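Local coordinates for twin-arginine translocation pathway signal protein (Burkholderia phytofirmans, PDB 2RJO), which binds beta-D-galactopyranose in the cleft between its two lobes and probably serves as the periplasmic solute-binding component of a sugar transport system, at residues E153-A156 / G157-A161; A126-L129 / F130-G134; S115-G118 / V119-G122; A203-D206 / D207-L210. All blocks are in the same frame, centred on the assembly; numbering follows the deposited sequence.

Interactions 1 and 4 both reach the galactose, through Arg154 and Asn205, and are joined directly where Arg154 NH1 meets Ala204 O at 2.9 Å. Interactions 2 and 3 share helix 118-132: residues 115-122 lead from strand 110-115 into its capped start, their centre about 10 Å from that of the chain, and residues 126-134 form its partly solvent-exposed end, centred about 23 Å out. Interaction 4 is the most deeply buried, with seven of eight touching residues enclosed, and is rich in polar side-chain bonds. Interactions 1 and 2 combine one apolar helix face with an outer polar one, and pack together through Ala161 CB and Ala126 CB, 3.4 Å apart.

Interaction 1 of 4, residues E153-A156 / G157-A161; sequences ERKA and GLDAA. With GAL (beta-D-galactopyranose), chain B.
Lys155 and Asp159 stand one turn apart on helix 149-163, and Lys155 O receives Asp159 N at 3.0 Å in an essentially straight bond (N-H...O 179°). More bent bonds of the same i to i+4 kind run from Gly157 N to Glu153 O (2.8 Å) and from Leu158 N to Arg154 O (2.9 Å), whereas the one from Ala160 N to Ala156 O is weak. The close-packed flank carries Leu158, which packs on Ala126 and Trp202, and Ala161 continues the same face against Phe130. The outer flank is looser. Lys155 extends fully, its CG 4.0 Å from Asp159 OD2, yet its NZ stays 5.3 Å from that oxygen, too far for a salt bridge.

At the buried front of the helix Arg154 is stretched from CG to NE, which carries its guanidinium to the galactose. NH1 and NH2 both donate to GAL O3, at 2.9 and 3.0 Å, with the oxygen at the guanidinium edge and in its plane. NH1 also donates to Ala204 O, and Trp95 makes a cation-pi contact. One sugar hydroxyl oxygen is thus gripped by two N-H groups of a single residue, a pairing that should fix its position and probably polarises it.

Interaction 2 of 4, residues A126-L129 / F130-G134; sequences ATQL and FKSMG
Ser132 bonds back to Gln128 twice: its N and its OG both donate to Gln128 O, at 3.1 and 3.3 Å, arriving from opposite faces of the carbonyl plane. The hydroxyl lies beside its own backbone N (chi1 -68°), the position that lets it reach back one turn. Other backbone bonds of the helix run from Phe130 N to Ala126 O, from Lys131 N to Thr127 O and from Met133 N to Leu129 O. Thr127 OG1 is occupied elsewhere, by Glu123 O.

These bonds belong to the last turns of helix 118-132, which ends in a Schellman motif. Gly134 has left helical geometry with a positive phi of 79°, a conformation glycine takes without strain, and its N donates to Lys131 O at 2.8 Å.

A carbonyl oxygen, Ala126 O, sits over one face of the Phe130 ring, 3.0 Å above its plane and displaced toward the rim. The apolar contacts are those of Phe130 CE2 with Ala126 CB, at 4.1 Å, and of Leu129 CD2 with Phe130 CE1, at 4.2 Å. Leu129 and selenomethionine Met133 both turn to Val139 of strand 137-143 and to Pro226, and Phe130 meets Val139 as well as Leu162 of helix 149-163.

On the outer flank, Thr127 and Lys131 run side by side in the same direction, CG2 of Thr127 lying 3.8 Å from CE of Lys131. The bend of the lysine at chi2 (-54°) lays its CD and CE alongside the threonine.

Interaction 3 of 4, residues S115-G118 / V119-G122; sequences SYDG and VAYG
Asp117 caps the first turn of helix 118-132: its OD1 accepts from Ala120 N at 2.9 Å, with an N-H...O angle of 163°. The donor comes in from above the carboxylate plane, 61° out of it. With CG anti to the backbone N (chi1 -177°), the carboxylate folds over the start of the helix, where OD2 also lies 3.3 Å from Ala120 CB. Such an N-cap satisfies an amide that the first turn leaves without a backbone acceptor.

Backbone bonds form the next layer. Tyr121 N donates to Asp117 O at 3.1 Å, nearly in line with the carbonyl, and Gly122 N to Gly118 O at 2.9 Å from well above that carbonyl's plane. Asp117 O and Tyr116 CB approach the Tyr121 ring obliquely, the former 3.1 Å from its CD2 and the latter 4.4 Å from its CE2.

Further out, Tyr121 OH accepts from Ala288 N, and its ring meets Trp251 edge-to-face; Tyr116 also meets the rings of Trp251 and Trp95, both galactose-pocket residues. The turn leads from strand 110-115, beside strand 283-291, into helix 118-132, where Glu153 OE1 of helix 149-163 receives a weak bond from Gly118 N.

Interaction 4 of 4, residues A203-D206 / D207-L210; sequences AAND and DMAL. With GAL (beta-D-galactopyranose), chain B.
Asn205 and Met208 meet where strand 198-203 passes into helix 206-218, their side chains crossing at about a right angle. Followed outward, Asn205 begins with CB 3.8 Å from GAL O2. Its CG sits between the backbone N and the carbonyl carbon (chi1 82°), placing the amide between the sugar and the helix start. From there OD1 turns to the helix: it accepts from Met208 N at 3.1 Å, the donor lying above the amide plane rather than on a lone pair, and it touches Met208 CG at 3.0 Å. This is an N-cap bond. ND2 turns to the ligand and donates to GAL O2 at 3.1 Å, with an N-H...O angle of 160°; it also passes 3.6 Å from Asp207 CB and makes a weak bond to Trp178 O.

Around the cap, Ala209 N returns to Asn205 O and Leu210 N to Asp206 O. Apolar packing joins the strand end to the helix, where Ala203 CB meets Ala209 CB at 3.6 Å and selenomethionine Met208, bent at chi3, sets its CE 3.4 Å from Ala204 CB, a tight fit. The two aspartates are held from outside: Asp206 by Ser248 and Thr233, Asp207 by Ser180.

With its oxygen committed to the helix, the asparagine amide has a defined orientation and presents N-H to the sugar, so GAL O2 acts as acceptor here.

Interaction 1 of 4, residues E153-A156 / G157-A161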
loop_
_atom_site.group_PDB
_atom_site.type_symbol
_atom_site.label_atom_id
_atom_site.label_comp_id
_atom_site.label_asym_id
_atom_site.label_seq_id
_atom_site.Cartn_x
_atom_site.Cartn_y
_atom_site.Cartn_z
ATOM N N GLU A 153 -1.107 11.209 2.589
ATOM C CA GLU A 153 -2.370 11.068 3.294
ATOM C C GLU A 153 -2.213 10.532 4.713
ATOM O O GLU A 153 -2.789 11.086 5.635
ATOM C CB GLU A 153 -3.330 10.178 2.495
ATOM C CG GLU A 153 -3.507 10.625 1.059
ATOM C CD GLU A 153 -4.683 9.958 0.365
ATOM O OE1 GLU A 153 -4.886 8.737 0.553
ATOM O OE2 GLU A 153 -5.395 10.659 -0.386
ATOM N N ARG A 154 -1.436 9.465 4.891
ATOM C CA ARG A 154 -1.228 8.883 6.223
ATOM C C ARG A 154 -0.584 9.911 7.168
ATOM O O ARG A 154 -0.944 10.013 8.343
ATOM C CB ARG A 154 -0.356 7.628 6.111
ATOM C CG ARG A 154 -0.995 6.545 5.246
ATOM C CD ARG A 154 -0.058 5.381 4.929
ATOM N NE ARG A 154 -0.653 4.501 3.923
ATOM C CZ ARG A 154 -0.081 3.404 3.430
ATOM N NH1 ARG A 154 1.124 3.020 3.842
ATOM N NH2 ARG A 154 -0.723 2.689 2.513
ATOM N N LYS A 155 0.363 10.673 6.636
ATOM C CA LYS A 155 1.035 11.705 7.407
ATOM C C LYS A 155 0.003 12.759 7.780
ATOM O O LYS A 155 0.066 13.363 8.859
ATOM C CB LYS A 155 2.137 12.363 6.590
ATOM C CG LYS A 155 2.836 13.483 7.328
ATOM C CD LYS A 155 3.812 14.198 6.427
ATOM C CE LYS A 155 4.593 15.254 7.203
ATOM N NZ LYS A 155 5.385 16.101 6.283
ATOM N N ALA A 156 -0.948 12.977 6.882
ATOM C CA ALA A 156 -1.996 13.950 7.123
ATOM C C ALA A 156 -2.876 13.401 8.238
ATOM O O ALA A 156 -3.374 14.150 9.082
ATOM C CB ALA A 156 -2.808 14.171 5.847
ATOM N N GLY A 157 -3.063 12.081 8.233
ATOM C CA GLY A 157 -3.857 11.448 9.266
ATOM C C GLY A 157 -3.170 11.590 10.616
ATOM O O GLY A 157 -3.836 11.784 11.637
ATOM N N LEU A 158 -1.838 11.488 10.620
ATOM C CA LEU A 158 -1.052 11.611 11.848
ATOM C C LEU A 158 -1.218 13.015 12.408
ATOM O O LEU A 158 -1.633 13.191 13.554
ATOM C CB LEU A 158 0.437 11.360 11.574
ATOM C CG LEU A 158 1.430 11.653 12.714
ATOM C CD1 LEU A 158 1.101 10.785 13.927
ATOM C CD2 LEU A 158 2.861 11.380 12.246
ATOM N N ASP A 159 -0.907 14.014 11.587
ATOM C CA ASP A 159 -1.013 15.412 11.999
ATOM C C ASP A 159 -2.383 15.773 12.565
ATOM O O ASP A 159 -2.498 16.712 13.359
ATOM C CB ASP A 159 -0.701 16.349 10.823
ATOM C CG ASP A 159 0.726 16.206 10.317
ATOM O OD1 ASP A 159 1.600 15.756 11.088
ATOM O OD2 ASP A 159 0.979 16.566 9.147
ATOM N N ALA A 160 -3.419 15.051 12.148
ATOM C CA ALA A 160 -4.773 15.315 12.628
ATOM C C ALA A 160 -5.000 14.694 14.008
ATOM O O ALA A 160 -5.727 15.244 14.846
ATOM C CB ALA A 160 -5.795 14.765 11.639
ATOM N N ALA A 161 -4.385 13.540 14.240
ATOM C CA ALA A 161 -4.527 12.874 15.522
ATOM C C ALA A 161 -3.809 13.733 16.563
ATOM O O ALA A 161 -4.237 13.828 17.713
ATOM C CB ALA A 161 -3.918 11.486 15.450
HETATM C C1 GAL B . 4.655 0.374 -0.015
HETATM C C2 GAL B . 3.854 0.503 1.301
HETATM C C3 GAL B . 2.350 0.592 0.958
HETATM C C4 GAL B . 2.122 1.819 0.059
HETATM C C5 GAL B . 2.990 1.614 -1.215
HETATM C C6 GAL B . 2.798 2.810 -2.125
HETATM O O1 GAL B . 6.059 0.309 0.297
HETATM O O2 GAL B . 4.084 -0.645 2.116
HETATM O O3 GAL B . 1.583 0.740 2.151
HETATM O O4 GAL B . 2.560 2.987 0.752
HETATM O O5 GAL B . 4.411 1.530 -0.865
HETATM O O6 GAL B . 3.588 2.603 -3.280
#

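Interaction 2 of 4, residues A126-L129 / F130-G134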
loop_
_atom_site.group_PDB
_atom_site.type_symbol
_atom_site.label_atom_id
_atom_site.label_comp_id
_atom_site.label_asym_id
_atom_site.label_seq_id
_atom_site.Cartn_x
_atom_site.Cartn_y
_atom_site.Cartn_z
ATOM N N ALA A 126 -2.671 6.418 14.646
ATOM C CA ALA A 126 -2.090 7.451 15.485
ATOM C C ALA A 126 -2.924 7.633 16.747
ATOM O O ALA A 126 -2.384 7.867 17.832
ATOM C CB ALA A 126 -2.021 8.765 14.721
ATOM N N THR A 127 -4.243 7.547 16.604
ATOM C CA THR A 127 -5.119 7.709 17.756
ATOM C C THR A 127 -4.925 6.555 18.730
ATOM O O THR A 127 -4.893 6.756 19.941
ATOM C CB THR A 127 -6.595 7.774 17.328
ATOM O OG1 THR A 127 -6.829 9.014 16.651
ATOM C CG2 THR A 127 -7.519 7.683 18.534
ATOM N N GLN A 128 -4.793 5.347 18.196
ATOM C CA GLN A 128 -4.590 4.170 19.031
ATOM C C GLN A 128 -3.255 4.277 19.751
ATOM O O GLN A 128 -3.147 3.908 20.920
ATOM C CB GLN A 128 -4.605 2.900 18.183
ATOM C CG GLN A 128 -4.270 1.642 18.970
ATOM C CD GLN A 128 -5.304 1.328 20.043
ATOM O OE1 GLN A 128 -6.426 0.900 19.743
ATOM N NE2 GLN A 128 -4.932 1.549 21.304
ATOM N N LEU A 129 -2.241 4.767 19.038
ATOM C CA LEU A 129 -0.912 4.930 19.602
ATOM C C LEU A 129 -0.925 5.928 20.762
ATOM O O LEU A 129 -0.348 5.677 21.823
ATOM C CB LEU A 129 0.057 5.406 18.519
ATOM C CG LEU A 129 1.467 5.761 18.984
ATOM C CD1 LEU A 129 2.195 4.495 19.424
ATOM C CD2 LEU A 129 2.234 6.451 17.865
ATOM N N PHE A 130 -1.598 7.058 20.571
ATOM C CA PHE A 130 -1.651 8.065 21.618
ATOM C C PHE A 130 -2.444 7.585 22.822
ATOM O O PHE A 130 -2.168 7.992 23.947
ATOM C CB PHE A 130 -2.250 9.366 21.082
ATOM C CG PHE A 130 -1.501 9.943 19.910
ATOM C CD1 PHE A 130 -0.134 9.689 19.731
ATOM C CD2 PHE A 130 -2.156 10.760 18.991
ATOM C CE1 PHE A 130 0.562 10.242 18.649
ATOM C CE2 PHE A 130 -1.465 11.318 17.904
ATOM C CZ PHE A 130 -0.103 11.056 17.737
ATOM N N LYS A 131 -3.436 6.730 22.599
ATOM C CA LYS A 131 -4.210 6.222 23.722
ATOM C C LYS A 131 -3.247 5.391 24.561
ATOM O O LYS A 131 -3.182 5.535 25.784
ATOM C CB LYS A 131 -5.363 5.329 23.254
ATOM C CG LYS A 131 -6.386 5.995 22.346
ATOM C CD LYS A 131 -6.958 7.257 22.969
ATOM C CE LYS A 131 -8.231 7.711 22.257
ATOM N NZ LYS A 131 -9.373 6.800 22.555
ATOM N N SER A 132 -2.489 4.531 23.892
ATOM C CA SER A 132 -1.534 3.672 24.576
ATOM C C SER A 132 -0.557 4.463 25.420
ATOM O O SER A 132 -0.078 3.973 26.442
ATOM C CB SER A 132 -0.750 2.832 23.568
ATOM O OG SER A 132 -1.586 1.888 22.934
HETATM N N MSE A 133 -0.254 5.681 24.989
HETATM C CA MSE A 133 0.690 6.540 25.702
HETATM C C MSE A 133 0.020 7.325 26.833
HETATM O O MSE A 133 0.677 8.097 27.528
HETATM C CB MSE A 133 1.328 7.533 24.725
HETATM C CG MSE A 133 2.231 6.922 23.663
HETATM SE SE MSE A 133 2.564 8.105 22.331
HETATM C CE MSE A 133 3.072 7.114 21.134
ATOM N N GLY A 134 -1.277 7.125 27.021
ATOM C CA GLY A 134 -1.982 7.868 28.051
ATOM C C GLY A 134 -2.284 9.262 27.523
ATOM O O GLY A 134 -2.602 10.175 28.283
#

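Interaction 3 of 4, residues S115-G118 / V119-G122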
loop_
_atom_site.group_PDB
_atom_site.type_symbol
_atom_site.label_atom_id
_atom_site.label_comp_id
_atom_site.label_asym_id
_atom_site.label_seq_id
_atom_site.Cartn_x
_atom_site.Cartn_y
_atom_site.Cartn_z
ATOM N N SER A 115 -7.414 2.531 -4.114
ATOM C CA SER A 115 -6.691 3.137 -3.019
ATOM C C SER A 115 -7.495 3.033 -1.738
ATOM O O SER A 115 -8.583 2.467 -1.719
ATOM C CB SER A 115 -6.403 4.605 -3.336
ATOM O OG SER A 115 -5.535 5.178 -2.374
ATOM N N TYR A 116 -6.933 3.564 -0.664
ATOM C CA TYR A 116 -7.597 3.562 0.624
ATOM C C TYR A 116 -7.425 4.957 1.179
ATOM O O TYR A 116 -6.516 5.687 0.765
ATOM C CB TYR A 116 -6.951 2.554 1.565
ATOM C CG TYR A 116 -7.106 1.124 1.141
ATOM C CD1 TYR A 116 -7.970 0.278 1.812
ATOM C CD2 TYR A 116 -6.357 0.601 0.091
ATOM C CE1 TYR A 116 -8.085 -1.064 1.458
ATOM C CE2 TYR A 116 -6.458 -0.737 -0.275
ATOM C CZ TYR A 116 -7.324 -1.565 0.415
ATOM O OH TYR A 116 -7.424 -2.897 0.080
ATOM N N ASP A 117 -8.297 5.319 2.111
ATOM C CA ASP A 117 -8.280 6.624 2.755
ATOM C C ASP A 117 -7.132 6.708 3.765
ATOM O O ASP A 117 -7.315 6.407 4.949
ATOM C CB ASP A 117 -9.617 6.841 3.467
ATOM C CG ASP A 117 -9.724 8.201 4.111
ATOM O OD1 ASP A 117 -8.683 8.871 4.300
ATOM O OD2 ASP A 117 -10.863 8.596 4.443
ATOM N N GLY A 118 -5.961 7.142 3.302
ATOM C CA GLY A 118 -4.807 7.239 4.179
ATOM C C GLY A 118 -4.929 8.245 5.312
ATOM O O GLY A 118 -4.274 8.100 6.352
ATOM N N VAL A 119 -5.758 9.271 5.120
ATOM C CA VAL A 119 -5.939 10.284 6.149
ATOM C C VAL A 119 -6.713 9.688 7.314
ATOM O O VAL A 119 -6.385 9.926 8.479
ATOM C CB VAL A 119 -6.728 11.508 5.616
ATOM C CG1 VAL A 119 -6.770 12.608 6.680
ATOM C CG2 VAL A 119 -6.082 12.028 4.338
ATOM N N ALA A 120 -7.740 8.906 6.996
ATOM C CA ALA A 120 -8.562 8.287 8.024
ATOM C C ALA A 120 -7.781 7.228 8.803
ATOM O O ALA A 120 -7.685 7.291 10.027
ATOM C CB ALA A 120 -9.793 7.672 7.395
ATOM N N TYR A 121 -7.221 6.261 8.089
ATOM C CA TYR A 121 -6.464 5.197 8.725
ATOM C C TYR A 121 -5.209 5.686 9.435
ATOM O O TYR A 121 -4.839 5.142 10.467
ATOM C CB TYR A 121 -6.112 4.125 7.701
ATOM C CG TYR A 121 -7.326 3.378 7.219
ATOM C CD1 TYR A 121 -8.053 2.557 8.080
ATOM C CD2 TYR A 121 -7.775 3.518 5.915
ATOM C CE1 TYR A 121 -9.203 1.894 7.647
ATOM C CE2 TYR A 121 -8.923 2.862 5.473
ATOM C CZ TYR A 121 -9.627 2.055 6.338
ATOM O OH TYR A 121 -10.758 1.399 5.884
ATOM N N GLY A 122 -4.559 6.705 8.888
ATOM C CA GLY A 122 -3.366 7.239 9.522
ATOM C C GLY A 122 -3.749 7.835 10.862
ATOM O O GLY A 122 -3.031 7.702 11.859
#

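Interaction 4 of 4, residues A203-D206 / D207-L210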
loop_
_atom_site.group_PDB
_atom_site.type_symbol
_atom_site.label_atom_id
_atom_site.label_comp_id
_atom_site.label_asym_id
_atom_site.label_seq_id
_atom_site.Cartn_x
_atom_site.Cartn_y
_atom_site.Cartn_z
ATOM N N ALA A 203 4.686 4.737 12.454
ATOM C CA ALA A 203 5.317 4.416 11.172
ATOM C C ALA A 203 4.269 4.394 10.052
ATOM O O ALA A 203 3.168 3.850 10.226
ATOM C CB ALA A 203 6.024 3.071 11.250
ATOM N N ALA A 204 4.610 4.987 8.906
ATOM C CA ALA A 204 3.689 5.052 7.771
ATOM C C ALA A 204 3.361 3.691 7.134
ATOM O O ALA A 204 2.436 3.603 6.332
ATOM C CB ALA A 204 4.225 6.024 6.713
ATOM N N ASN A 205 4.129 2.652 7.462
ATOM C CA ASN A 205 3.861 1.295 6.958
ATOM C C ASN A 205 4.529 0.273 7.879
ATOM O O ASN A 205 5.307 0.651 8.750
ATOM C CB ASN A 205 4.317 1.141 5.492
ATOM C CG ASN A 205 5.800 0.855 5.348
ATOM O OD1 ASN A 205 6.621 1.378 6.092
ATOM N ND2 ASN A 205 6.150 0.042 4.360
ATOM N N ASP A 206 4.204 -1.009 7.721
ATOM C CA ASP A 206 4.786 -2.041 8.581
ATOM C C ASP A 206 6.295 -2.219 8.483
ATOM O O ASP A 206 6.965 -2.397 9.497
ATOM C CB ASP A 206 4.132 -3.407 8.328
ATOM C CG ASP A 206 2.714 -3.486 8.858
ATOM O OD1 ASP A 206 2.281 -2.532 9.536
ATOM O OD2 ASP A 206 2.036 -4.500 8.598
ATOM N N ASP A 207 6.830 -2.189 7.264
ATOM C CA ASP A 207 8.258 -2.377 7.080
ATOM C C ASP A 207 9.065 -1.392 7.925
ATOM O O ASP A 207 10.008 -1.793 8.596
ATOM C CB ASP A 207 8.635 -2.240 5.601
ATOM C CG ASP A 207 9.834 -3.094 5.226
ATOM O OD1 ASP A 207 9.797 -4.317 5.485
ATOM O OD2 ASP A 207 10.820 -2.561 4.665
HETATM N N MSE A 208 8.683 -0.115 7.907
HETATM C CA MSE A 208 9.394 0.900 8.682
HETATM C C MSE A 208 9.192 0.671 10.186
HETATM O O MSE A 208 10.091 0.923 10.984
HETATM C CB MSE A 208 8.940 2.323 8.288
HETATM C CG MSE A 208 9.207 2.710 6.820
HETATM SE SE MSE A 208 9.143 4.502 6.442
HETATM C CE MSE A 208 7.433 4.847 6.732
ATOM N N ALA A 209 8.017 0.192 10.576
ATOM C CA ALA A 209 7.751 -0.077 11.990
ATOM C C ALA A 209 8.627 -1.232 12.467
ATOM O O ALA A 209 9.136 -1.210 13.587
ATOM C CB ALA A 209 6.283 -0.416 12.198
ATOM N N LEU A 210 8.798 -2.242 11.616
ATOM C CA LEU A 210 9.627 -3.397 11.970
ATOM C C LEU A 210 11.074 -2.947 12.035
ATOM O O LEU A 210 11.868 -3.490 12.795
ATOM C CB LEU A 210 9.465 -4.528 10.941
ATOM C CG LEU A 210 8.098 -5.225 10.980
ATOM C CD1 LEU A 210 7.970 -6.217 9.838
ATOM C CD2 LEU A 210 7.927 -5.930 12.310
HETATM C C1 GAL B . 4.655 0.374 -0.015
HETATM C C2 GAL B . 3.854 0.503 1.301
HETATM C C3 GAL B . 2.350 0.592 0.958
HETATM C C4 GAL B . 2.122 1.819 0.059
HETATM C C5 GAL B . 2.990 1.614 -1.215
HETATM C C6 GAL B . 2.798 2.810 -2.125
HETATM O O1 GAL B . 6.059 0.309 0.297
HETATM O O2 GAL B . 4.084 -0.645 2.116
HETATM O O3 GAL B . 1.583 0.740 2.151
HETATM O O4 GAL B . 2.560 2.987 0.752
HETATM O O5 GAL B . 4.411 1.530 -0.865
HETATM O O6 GAL B . 3.588 2.603 -3.280
#